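Local structure of cobalamin biosynthesis protein CobN (7C6O) at residues M247-L252 against I281-G286; L287-P292 against P305-S310. The protein probably acts as the catalytic large subunit of the ATP-dependent cobaltochelatase that inserts cobalt into the corrin ring during cobalamin biosynthesis. One frame throughout, in Å; residues are numbered along the deposited sequence.

One strand, 283-289, serves both contacts, and the change along its length illustrates how chemistry follows place in a fold. In interaction 1 its first half lies in the buried middle of a sheet, where backbone hydrogen bonds and apolar side chains join it to strand 246-249, with one glutamine amide bonding to the chain beyond that strand. In interaction 2 its last residue and the turn that follows meet the start of helix 305-313 in a smaller, partly exposed contact that depends on one carboxylate, a threonine and a water. The two touch where Thr-250 CG2, just past strand 246-249, packs 3.7 Å from Cys-288 SG.

Interaction 1: residues M247-L252 against I281-G286; sequences MVVTVL and IPILQG
Met-247 reaches across to Ile-281 and Ile-283 in two different manners. Against Ile-281 it crosses at about a right angle, with Met-247 CG 3.5 Å from the CD1 methyl of Ile-281; beside Ile-283 it lies alongside and points the same way, Met-247 SD coming 4.2 Å from Ile-283 CG1. CG stands anti to the carbonyl carbon of Met-247, and the extended chi2 carries SD on beside Ile-283. One step further, Val-249 uses its two branches separately: CG1 packs 3.8 Å from Ile-283 CG2, whereas CG2 meets the amide of Gln-285, its nearest atom being OE1. Met-247, Val-249, Ile-283 and Gln-285 occupy one face of the sheet, and Val-248 and Leu-284 the other, where helix 343-361 covers both.

Beneath the side chains runs parallel beta pairing between neighbouring central strands of a seven-stranded mixed sheet, joined as a beta-alpha-beta unit through helix 274-277. Met-247 N donates to Pro-282 O, Met-247 O accepts from Leu-284 N at 2.7 Å, and Val-249 N donates to Leu-284 O. Gly-286 N closes the series by donating to Val-249 O. Val-248 CG1 packs 3.9 Å from Gly-286 N, close over a residue that has no side chain to meet it.

Past the end of strand 246-249, Gln-285 takes over with its side chain. Its CG is anti to the backbone N and the chain turns at chi2 (84°), which brings Gln-285 NE2 within 3.1 Å of Val-251 O. Val-251 O lies in the plane of the Gln-285 amide and the N-H points almost straight at it, although NE2 is tilted 34° from the plane of the carbonyl. Arg-320 NH1 bonds to both Gln-285 OE1 and Val-251 O, a shared second partner that helps to fix the rotation of the amide.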
ATOM      1  N   MET A 247     -22.092  10.489   1.989  1.00 15.79           N
ATOM      2  CA  MET A 247     -22.674   9.156   1.901  1.00 19.12           C
ATOM      3  C   MET A 247     -21.820   8.165   2.674  1.00 17.17           C
ATOM      4  O   MET A 247     -20.606   8.091   2.457  1.00 16.38           O
ATOM      5  CB  MET A 247     -22.775   8.674   0.452  1.00 24.25           C
ATOM      6  CG  MET A 247     -23.705   9.449  -0.446  1.00 31.68           C
ATOM      7  SD  MET A 247     -23.507   8.876  -2.148  1.00 31.96           S
ATOM      8  CE  MET A 247     -23.923   7.144  -1.956  1.00 26.16           C
ATOM      9  N   VAL A 248     -22.453   7.393   3.552  1.00 14.46           N
ATOM     10  CA  VAL A 248     -21.859   6.180   4.104  1.00 15.44           C
ATOM     11  C   VAL A 248     -22.464   4.999   3.357  1.00 16.94           C
ATOM     12  O   VAL A 248     -23.684   4.806   3.371  1.00 17.76           O
ATOM     13  CB  VAL A 248     -22.103   6.058   5.616  1.00 13.92           C
ATOM     14  CG1 VAL A 248     -21.471   4.780   6.139  1.00 14.21           C
ATOM     15  CG2 VAL A 248     -21.544   7.267   6.350  1.00 13.01           C
ATOM     16  N   VAL A 249     -21.621   4.209   2.698  1.00 16.20           N
ATOM     17  CA  VAL A 249     -22.083   3.102   1.873  1.00 15.72           C
ATOM     18  C   VAL A 249     -21.678   1.791   2.530  1.00 17.83           C
ATOM     19  O   VAL A 249     -20.592   1.680   3.113  1.00 18.55           O
ATOM     20  CB  VAL A 249     -21.546   3.194   0.430  1.00 15.81           C
ATOM     21  CG1 VAL A 249     -22.027   4.479  -0.222  1.00 17.05           C
ATOM     22  CG2 VAL A 249     -20.026   3.111   0.403  1.00 18.19           C
ATOM     23  N   THR A 250     -22.572   0.806   2.456  1.00 18.14           N
ATOM     24  CA  THR A 250     -22.298  -0.544   2.936  1.00 17.28           C
ATOM     25  C   THR A 250     -22.438  -1.565   1.815  1.00 18.21           C
ATOM     26  O   THR A 250     -22.577  -2.764   2.081  1.00 21.48           O
ATOM     27  CB  THR A 250     -23.219  -0.902   4.106  1.00 20.31           C
ATOM     28  OG1 THR A 250     -24.575  -0.967   3.651  1.00 20.97           O
ATOM     29  CG2 THR A 250     -23.117   0.145   5.205  1.00 19.87           C
ATOM     30  N   VAL A 251     -22.403  -1.110   0.567  1.00 17.49           N
ATOM     31  CA  VAL A 251     -22.558  -1.974  -0.591  1.00 17.06           C
ATOM     32  C   VAL A 251     -21.219  -2.082  -1.317  1.00 18.86           C
ATOM     33  O   VAL A 251     -20.270  -1.351  -1.034  1.00 17.84           O
ATOM     34  CB  VAL A 251     -23.665  -1.467  -1.536  1.00 15.89           C
ATOM     35  CG1 VAL A 251     -24.995  -1.403  -0.798  1.00 16.95           C
ATOM     36  CG2 VAL A 251     -23.294  -0.098  -2.092  1.00 18.82           C
ATOM     37  N   LEU A 252     -21.154  -3.009  -2.272  1.00 19.58           N
ATOM     38  CA  LEU A 252     -19.941  -3.249  -3.040  1.00 20.94           C
ATOM     39  C   LEU A 252     -19.623  -2.059  -3.945  1.00 17.84           C
ATOM     40  O   LEU A 252     -20.431  -1.146  -4.136  1.00 17.17           O
ATOM     41  CB  LEU A 252     -20.085  -4.522  -3.877  1.00 24.08           C
ATOM     42  CG  LEU A 252     -19.626  -5.858  -3.284  1.00 29.54           C
ATOM     43  CD1 LEU A 252     -19.814  -5.912  -1.779  1.00 32.62           C
ATOM     44  CD2 LEU A 252     -20.379  -6.999  -3.953  1.00 33.89           C
ATOM     45  N   ILE A 281     -19.638  14.635  -3.377  1.00 19.87           N
ATOM     46  CA  ILE A 281     -19.680  14.566  -1.917  1.00 18.43           C
ATOM     47  C   ILE A 281     -18.763  13.439  -1.467  1.00 16.85           C
ATOM     48  O   ILE A 281     -18.437  12.533  -2.250  1.00 15.32           O
ATOM     49  CB  ILE A 281     -21.120  14.351  -1.393  1.00 17.95           C
ATOM     50  CG1 ILE A 281     -21.710  13.059  -1.952  1.00 21.34           C
ATOM     51  CG2 ILE A 281     -22.006  15.549  -1.722  1.00 17.61           C
ATOM     52  CD1 ILE A 281     -23.102  12.767  -1.433  1.00 23.94           C
ATOM     53  N   PRO A 282     -18.308  13.476  -0.214  1.00 19.68           N
ATOM     54  CA  PRO A 282     -17.500  12.364   0.298  1.00 18.21           C
ATOM     55  C   PRO A 282     -18.326  11.093   0.394  1.00 19.85           C
ATOM     56  O   PRO A 282     -19.479  11.108   0.833  1.00 18.01           O
ATOM     57  CB  PRO A 282     -17.058  12.851   1.685  1.00 18.35           C
ATOM     58  CG  PRO A 282     -17.205  14.333   1.636  1.00 19.83           C
ATOM     59  CD  PRO A 282     -18.385  14.585   0.750  1.00 18.48           C
ATOM     60  N   ILE A 283     -17.727   9.989  -0.036  1.00 18.97           N
ATOM     61  CA  ILE A 283     -18.364   8.677  -0.025  1.00 16.70           C
ATOM     62  C   ILE A 283     -17.499   7.774   0.842  1.00 17.17           C
ATOM     63  O   ILE A 283     -16.362   7.454   0.474  1.00 16.08           O
ATOM     64  CB  ILE A 283     -18.527   8.108  -1.442  1.00 15.82           C
ATOM     65  CG1 ILE A 283     -19.349   9.070  -2.307  1.00 17.24           C
ATOM     66  CG2 ILE A 283     -19.165   6.723  -1.396  1.00 15.96           C
ATOM     67  CD1 ILE A 283     -19.538   8.611  -3.743  1.00 16.06           C
ATOM     68  N   LEU A 284     -18.027   7.367   1.993  1.00 14.47           N
ATOM     69  CA  LEU A 284     -17.260   6.644   2.997  1.00 13.10           C
ATOM     70  C   LEU A 284     -17.770   5.216   3.100  1.00 14.73           C
ATOM     71  O   LEU A 284     -18.979   4.991   3.206  1.00 17.94           O
ATOM     72  CB  LEU A 284     -17.355   7.335   4.360  1.00 11.99           C
ATOM     73  CG  LEU A 284     -16.907   8.799   4.433  1.00 18.41           C
ATOM     74  CD1 LEU A 284     -18.047   9.755   4.080  1.00 21.27           C
ATOM     75  CD2 LEU A 284     -16.344   9.124   5.805  1.00 21.91           C
ATOM     76  N   GLN A 285     -16.848   4.255   3.072  1.00 16.66           N
ATOM     77  CA  GLN A 285     -17.214   2.854   3.243  1.00 17.17           C
ATOM     78  C   GLN A 285     -17.315   2.545   4.732  1.00 18.33           C
ATOM     79  O   GLN A 285     -16.303   2.521   5.441  1.00 16.68           O
ATOM     80  CB  GLN A 285     -16.198   1.937   2.568  1.00 16.03           C
ATOM     81  CG  GLN A 285     -16.661   0.488   2.474  1.00 17.84           C
ATOM     82  CD  GLN A 285     -17.550   0.242   1.267  1.00 17.01           C
ATOM     83  OE1 GLN A 285     -17.361   0.849   0.217  1.00 18.22           O
ATOM     84  NE2 GLN A 285     -18.525  -0.650   1.413  1.00 15.24           N
ATOM     85  N   GLY A 286     -18.536   2.325   5.210  1.00 16.43           N
ATOM     86  CA  GLY A 286     -18.733   1.815   6.550  1.00 16.60           C
ATOM     87  C   GLY A 286     -18.698   0.304   6.520  1.00 16.86           C
ATOM     88  O   GLY A 286     -19.540  -0.323   5.871  1.00 15.74           O
TER

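Interaction 2: residues L287-P292 against P305-S310; sequences LCLTSP and PLDVAS
Leu-289, the last residue of strand 283-289, brings its aliphatic side chain against the carboxylate of Asp-307, with Leu-289 CB 3.7 Å and CD2 3.8 Å from Asp-307 OD2, and so lines one flank of that oxygen with hydrocarbon. At Thr-290 the chain leaves the strand and the carboxylate takes up its main partners. Thr-290 N donates to Asp-307 OD2 at 2.9 Å, on the syn lone pair of that oxygen, while Thr-290 OG1 lies 2.8 Å from Asp-307 OD1. With chi1 at 62°, OG1 stands between the backbone N and the carbonyl carbon, which lets one residue meet both oxygens of the carboxylate. Leu-306 CD2 approaches Thr-290 OG1 at 3.8 Å. Ser-291 joins through water: its OG is 2.7 Å from a water that donates to Asp-307 OD2, so this oxygen accepts from both the backbone amide and the solvent molecule.

Asp-307 thus ties the first turn of helix 305-313 to the turn that ends the strand, and its own N is bonded to Ser-304 OG. Pro-292 then occupies the N-cap position, right before helix 293-298. Strand 321-331 runs along Leu-287 and Leu-289 through backbone hydrogen bonds, while Pro-305, at the start of helix 305-313, packs against helix 949-963.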
ATOM      1  N   LEU A 287     -17.727  -0.296   7.199  1.00 15.33           N
ATOM      2  CA  LEU A 287     -17.489  -1.724   7.051  1.00 15.27           C
ATOM      3  C   LEU A 287     -18.526  -2.524   7.833  1.00 17.92           C
ATOM      4  O   LEU A 287     -18.837  -2.207   8.985  1.00 19.75           O
ATOM      5  CB  LEU A 287     -16.075  -2.075   7.509  1.00 14.51           C
ATOM      6  CG  LEU A 287     -14.946  -1.282   6.841  1.00 15.38           C
ATOM      7  CD1 LEU A 287     -13.599  -1.678   7.417  1.00 14.86           C
ATOM      8  CD2 LEU A 287     -14.959  -1.472   5.326  1.00 18.11           C
ATOM      9  N   CYS A 288     -19.072  -3.550   7.190  1.00 17.75           N
ATOM     10  CA  CYS A 288     -20.017  -4.483   7.798  1.00 17.49           C
ATOM     11  C   CYS A 288     -19.417  -5.873   7.618  1.00 17.93           C
ATOM     12  O   CYS A 288     -19.576  -6.488   6.560  1.00 20.63           O
ATOM     13  CB  CYS A 288     -21.394  -4.380   7.153  1.00 20.27           C
ATOM     14  SG  CYS A 288     -22.147  -2.752   7.289  1.00 23.91           S
ATOM     15  N   LEU A 289     -18.724  -6.359   8.641  1.00 16.12           N
ATOM     16  CA  LEU A 289     -17.935  -7.570   8.485  1.00 17.98           C
ATOM     17  C   LEU A 289     -18.834  -8.790   8.340  1.00 19.35           C
ATOM     18  O   LEU A 289     -19.862  -8.913   9.012  1.00 19.08           O
ATOM     19  CB  LEU A 289     -16.993  -7.751   9.672  1.00 17.91           C
ATOM     20  CG  LEU A 289     -16.044  -6.580   9.935  1.00 17.83           C
ATOM     21  CD1 LEU A 289     -14.923  -7.001  10.869  1.00 20.60           C
ATOM     22  CD2 LEU A 289     -15.486  -6.033   8.629  1.00 15.91           C
ATOM     23  N   THR A 290     -18.443  -9.691   7.439  1.00 17.76           N
ATOM     24  CA  THR A 290     -19.095 -10.987   7.303  1.00 21.64           C
ATOM     25  C   THR A 290     -18.545 -12.016   8.280  1.00 26.72           C
ATOM     26  O   THR A 290     -18.674 -13.223   8.047  1.00 30.17           O
ATOM     27  CB  THR A 290     -18.959 -11.500   5.867  1.00 20.09           C
ATOM     28  OG1 THR A 290     -17.575 -11.686   5.552  1.00 22.23           O
ATOM     29  CG2 THR A 290     -19.561 -10.505   4.893  1.00 18.54           C
ATOM     30  N   SER A 291     -17.928 -11.551   9.361  1.00 23.32           N
ATOM     31  CA  SER A 291     -17.376 -12.362  10.430  1.00 25.22           C
ATOM     32  C   SER A 291     -17.876 -11.828  11.765  1.00 23.06           C
ATOM     33  O   SER A 291     -18.229 -10.648  11.867  1.00 21.91           O
ATOM     34  CB  SER A 291     -15.840 -12.348  10.393  1.00 27.18           C
ATOM     35  OG  SER A 291     -15.353 -11.028  10.230  1.00 28.77           O
ATOM     36  N   PRO A 292     -17.934 -12.669  12.795  1.00 21.09           N
ATOM     37  CA  PRO A 292     -18.534 -12.238  14.065  1.00 20.55           C
ATOM     38  C   PRO A 292     -17.644 -11.262  14.820  1.00 19.84           C
ATOM     39  O   PRO A 292     -16.422 -11.231  14.663  1.00 20.04           O
ATOM     40  CB  PRO A 292     -18.700 -13.548  14.840  1.00 22.22           C
ATOM     41  CG  PRO A 292     -17.638 -14.437  14.287  1.00 25.07           C
ATOM     42  CD  PRO A 292     -17.530 -14.086  12.830  1.00 24.04           C
ATOM     43  N   PRO A 305     -10.026 -12.316   4.639  1.00 17.16           N
ATOM     44  CA  PRO A 305      -9.552 -12.046   3.269  1.00 17.66           C
ATOM     45  C   PRO A 305     -10.665 -11.655   2.308  1.00 17.13           C
ATOM     46  O   PRO A 305     -10.444 -10.813   1.427  1.00 16.16           O
ATOM     47  CB  PRO A 305      -8.884 -13.371   2.874  1.00 18.87           C
ATOM     48  CG  PRO A 305      -8.423 -13.949   4.179  1.00 17.79           C
ATOM     49  CD  PRO A 305      -9.501 -13.586   5.168  1.00 18.29           C
ATOM     50  N   LEU A 306     -11.860 -12.233   2.458  1.00 18.30           N
ATOM     51  CA  LEU A 306     -12.981 -11.832   1.612  1.00 17.40           C
ATOM     52  C   LEU A 306     -13.353 -10.373   1.843  1.00 16.26           C
ATOM     53  O   LEU A 306     -13.602  -9.626   0.887  1.00 16.18           O
ATOM     54  CB  LEU A 306     -14.189 -12.735   1.870  1.00 22.35           C
ATOM     55  CG  LEU A 306     -15.554 -12.149   1.497  1.00 23.17           C
ATOM     56  CD1 LEU A 306     -15.707 -12.018  -0.015  1.00 24.27           C
ATOM     57  CD2 LEU A 306     -16.688 -12.977   2.091  1.00 25.55           C
ATOM     58  N   ASP A 307     -13.401  -9.947   3.106  1.00 15.18           N
ATOM     59  CA  ASP A 307     -13.793  -8.573   3.397  1.00 16.25           C
ATOM     60  C   ASP A 307     -12.716  -7.575   2.987  1.00 15.14           C
ATOM     61  O   ASP A 307     -13.041  -6.451   2.592  1.00 12.90           O
ATOM     62  CB  ASP A 307     -14.135  -8.427   4.879  1.00 16.52           C
ATOM     63  CG  ASP A 307     -15.467  -9.070   5.231  1.00 21.02           C
ATOM     64  OD1 ASP A 307     -16.137  -9.593   4.314  1.00 20.65           O
ATOM     65  OD2 ASP A 307     -15.843  -9.051   6.421  1.00 20.85           O
ATOM     66  N   VAL A 308     -11.439  -7.963   3.063  1.00 13.86           N
ATOM     67  CA  VAL A 308     -10.367  -7.092   2.582  1.00 16.17           C
ATOM     68  C   VAL A 308     -10.578  -6.763   1.111  1.00 15.72           C
ATOM     69  O   VAL A 308     -10.511  -5.600   0.696  1.00 15.27           O
ATOM     70  CB  VAL A 308      -8.992  -7.744   2.815  1.00 14.67           C
ATOM     71  CG1 VAL A 308      -7.902  -6.955   2.082  1.00 15.95           C
ATOM     72  CG2 VAL A 308      -8.688  -7.838   4.299  1.00 14.45           C
ATOM     73  N   ALA A 309     -10.850  -7.789   0.301  1.00 15.44           N
ATOM     74  CA  ALA A 309     -11.011  -7.588  -1.134  1.00 15.24           C
ATOM     75  C   ALA A 309     -12.303  -6.841  -1.453  1.00 16.63           C
ATOM     76  O   ALA A 309     -12.296  -5.864  -2.209  1.00 16.59           O
ATOM     77  CB  ALA A 309     -10.980  -8.937  -1.855  1.00 13.58           C
ATOM     78  N   SER A 310     -13.425  -7.283  -0.880  1.00 14.83           N
ATOM     79  CA  SER A 310     -14.732  -6.808  -1.321  1.00 14.80           C
ATOM     80  C   SER A 310     -15.167  -5.505  -0.665  1.00 14.90           C
ATOM     81  O   SER A 310     -15.926  -4.743  -1.275  1.00 16.77           O
ATOM     82  CB  SER A 310     -15.798  -7.881  -1.067  1.00 14.97           C
ATOM     83  OG  SER A 310     -15.869  -8.215   0.307  1.00 19.44           O
TER
HETATM   84  O   HOH W   1     -14.083  -9.701   8.316  1.00 20.69           O